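Local structure of multifunctional non-homologous end joining DNA repair protein LigD (Mycobacterium tuberculosis, 2IRU) at residues Phe139-Gly144 and Glu154-Val159. The protein probably works with Ku in non-homologous end joining, repairing DNA double-strand breaks by end processing, gap filling and ligation, with this chain being its polymerase domain. Numbering follows the deposited sequence.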
loop_
_atom_site.group_PDB
_atom_site.type_symbol
_atom_site.label_atom_id
_atom_site.label_comp_id
_atom_site.label_asym_id
_atom_site.label_seq_id
_atom_site.Cartn_x
_atom_site.Cartn_y
_atom_site.Cartn_z
ATOM N N PHE A 139 2.884 9.606 -1.237
ATOM C CA PHE A 139 2.362 10.377 -2.362
ATOM C C PHE A 139 1.882 9.410 -3.442
ATOM O O PHE A 139 2.583 8.442 -3.761
ATOM C CB PHE A 139 3.428 11.295 -2.947
ATOM C CG PHE A 139 3.915 12.314 -1.978
ATOM C CD1 PHE A 139 3.373 13.600 -1.966
ATOM C CD2 PHE A 139 4.944 11.997 -1.078
ATOM C CE1 PHE A 139 3.848 14.540 -1.026
ATOM C CE2 PHE A 139 5.420 12.912 -0.168
ATOM C CZ PHE A 139 4.873 14.195 -0.137
ATOM N N ASP A 140 0.690 9.655 -3.974
ATOM C CA ASP A 140 0.165 8.849 -5.072
ATOM C C ASP A 140 0.310 9.734 -6.307
ATOM O O ASP A 140 -0.347 10.773 -6.397
ATOM C CB ASP A 140 -1.323 8.561 -4.837
ATOM C CG ASP A 140 -1.981 7.767 -5.960
ATOM O OD1 ASP A 140 -1.350 7.403 -7.001
ATOM O OD2 ASP A 140 -3.198 7.514 -5.778
ATOM N N LEU A 141 1.187 9.324 -7.226
ATOM C CA LEU A 141 1.410 10.050 -8.455
ATOM C C LEU A 141 0.568 9.419 -9.539
ATOM O O LEU A 141 0.842 8.289 -9.973
ATOM C CB LEU A 141 2.902 10.015 -8.829
ATOM C CG LEU A 141 3.741 11.117 -8.168
ATOM C CD1 LEU A 141 3.694 11.142 -6.638
ATOM C CD2 LEU A 141 5.187 10.982 -8.664
ATOM N N ASP A 142 -0.486 10.122 -9.937
ATOM C CA ASP A 142 -1.422 9.561 -10.890
ATOM C C ASP A 142 -1.292 10.268 -12.234
ATOM O O ASP A 142 -1.623 11.468 -12.321
ATOM C CB ASP A 142 -2.861 9.653 -10.379
ATOM C CG ASP A 142 -3.830 8.836 -11.248
ATOM O OD1 ASP A 142 -3.793 7.577 -11.197
ATOM O OD2 ASP A 142 -4.602 9.459 -12.012
ATOM N N PRO A 143 -0.772 9.558 -13.266
ATOM C CA PRO A 143 -0.526 10.173 -14.573
ATOM C C PRO A 143 -1.819 10.462 -15.346
ATOM O O PRO A 143 -2.614 9.545 -15.600
ATOM C CB PRO A 143 0.331 9.125 -15.310
ATOM C CG PRO A 143 -0.110 7.806 -14.702
ATOM C CD PRO A 143 -0.363 8.133 -13.245
ATOM N N GLY A 144 -2.017 11.728 -15.721
ATOM C CA GLY A 144 -3.173 12.133 -16.529
ATOM C C GLY A 144 -3.113 11.681 -17.982
ATOM O O GLY A 144 -2.152 11.034 -18.417
ATOM N N GLU A 154 10.210 11.840 -14.099
ATOM C CA GLU A 154 10.762 13.151 -13.805
ATOM C C GLU A 154 10.011 13.763 -12.636
ATOM O O GLU A 154 10.636 14.342 -11.744
ATOM C CB GLU A 154 10.703 14.087 -15.010
ATOM C CG GLU A 154 11.133 15.513 -14.645
ATOM C CD GLU A 154 11.101 16.499 -15.820
ATOM O OE1 GLU A 154 10.674 16.127 -16.934
ATOM O OE2 GLU A 154 11.514 17.659 -15.595
ATOM N N VAL A 155 8.677 13.637 -12.640
ATOM C CA VAL A 155 7.881 14.170 -11.533
ATOM C C VAL A 155 8.248 13.430 -10.229
ATOM O O VAL A 155 8.453 14.070 -9.201
ATOM C CB VAL A 155 6.351 14.170 -11.822
ATOM C CG1 VAL A 155 5.539 14.594 -10.575
ATOM C CG2 VAL A 155 6.039 15.109 -13.025
ATOM N N ALA A 156 8.369 12.102 -10.273
ATOM C CA ALA A 156 8.804 11.374 -9.060
ATOM C C ALA A 156 10.157 11.841 -8.514
ATOM O O ALA A 156 10.304 12.044 -7.286
ATOM C CB ALA A 156 8.797 9.854 -9.289
ATOM N N ARG A 157 11.122 12.009 -9.423
ATOM C CA ARG A 157 12.471 12.446 -9.048
ATOM C C ARG A 157 12.413 13.851 -8.456
ATOM O O ARG A 157 13.173 14.186 -7.543
ATOM C CB ARG A 157 13.447 12.339 -10.230
ATOM C CG ARG A 157 13.813 10.895 -10.619
ATOM C CD ARG A 157 14.927 10.849 -11.671
ATOM N NE ARG A 157 14.603 11.670 -12.832
ATOM C CZ ARG A 157 14.016 11.226 -13.940
ATOM N NH1 ARG A 157 13.681 9.945 -14.061
ATOM N NH2 ARG A 157 13.786 12.080 -14.943
ATOM N N ALA A 158 11.496 14.672 -8.970
ATOM C CA ALA A 158 11.288 16.017 -8.432
ATOM C C ALA A 158 10.711 16.023 -7.017
ATOM O O ALA A 158 11.125 16.835 -6.166
ATOM C CB ALA A 158 10.439 16.841 -9.391
ATOM N N VAL A 159 9.757 15.125 -6.753
ATOM C CA VAL A 159 9.256 14.950 -5.403
ATOM C C VAL A 159 10.407 14.511 -4.493
ATOM O O VAL A 159 10.621 15.092 -3.422
ATOM C CB VAL A 159 8.107 13.900 -5.342
ATOM C CG1 VAL A 159 7.658 13.714 -3.895
ATOM C CG2 VAL A 159 6.955 14.332 -6.248
#
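Leu141 pushes one methyl, CD2, against the turn of helix formed by Val155, Ala156 and Val159. Leu141 CD2 lies 3.7 Å from Ala156 CA, so the methyl reaches the helix backbone itself, and CD2 also meets Ala156 CB at 3.8 Å. Val155 CG1 lies 4.1 Å from Leu141 CD2, while Val159 CG2 is a more distant neighbour. The leucine chi1 (-86°) sets CG anti to the carbonyl carbon, and CD2, roughly anti to CA, extends to the helix, where Ala156 presents only a CB. Two residues back along the strand, Phe139 offers a ring face to Val159 CG1, which stands 4.2 Å above the plane and is displaced toward the rim. No hydrogen bond crosses this buried contact between apolar side chains, in which strand 139-143 and helix 154-159 run nearly antiparallel at 158°, their axes 10.2 Å apart. Leu180 and Leu182 of strand 180-186 and Val227 and Val229 of strand 227-230 extend the apolar layer, and Leu206 of helix 192-209 packs on Val155 and Val159. Asp140 and Asp142 project from the opposite side of the strand to Leu141; OD2 of Asp140 is hydrogen-bonded to Gln233 and that of Asp142 is salt-bridged to Arg223. The strand thus has its apolar side on a helix and its acidic side at the probable manganese and nucleotide site, the Asp-x-Asp arrangement characteristic of archaeo-eukaryotic primase-type polymerase domains.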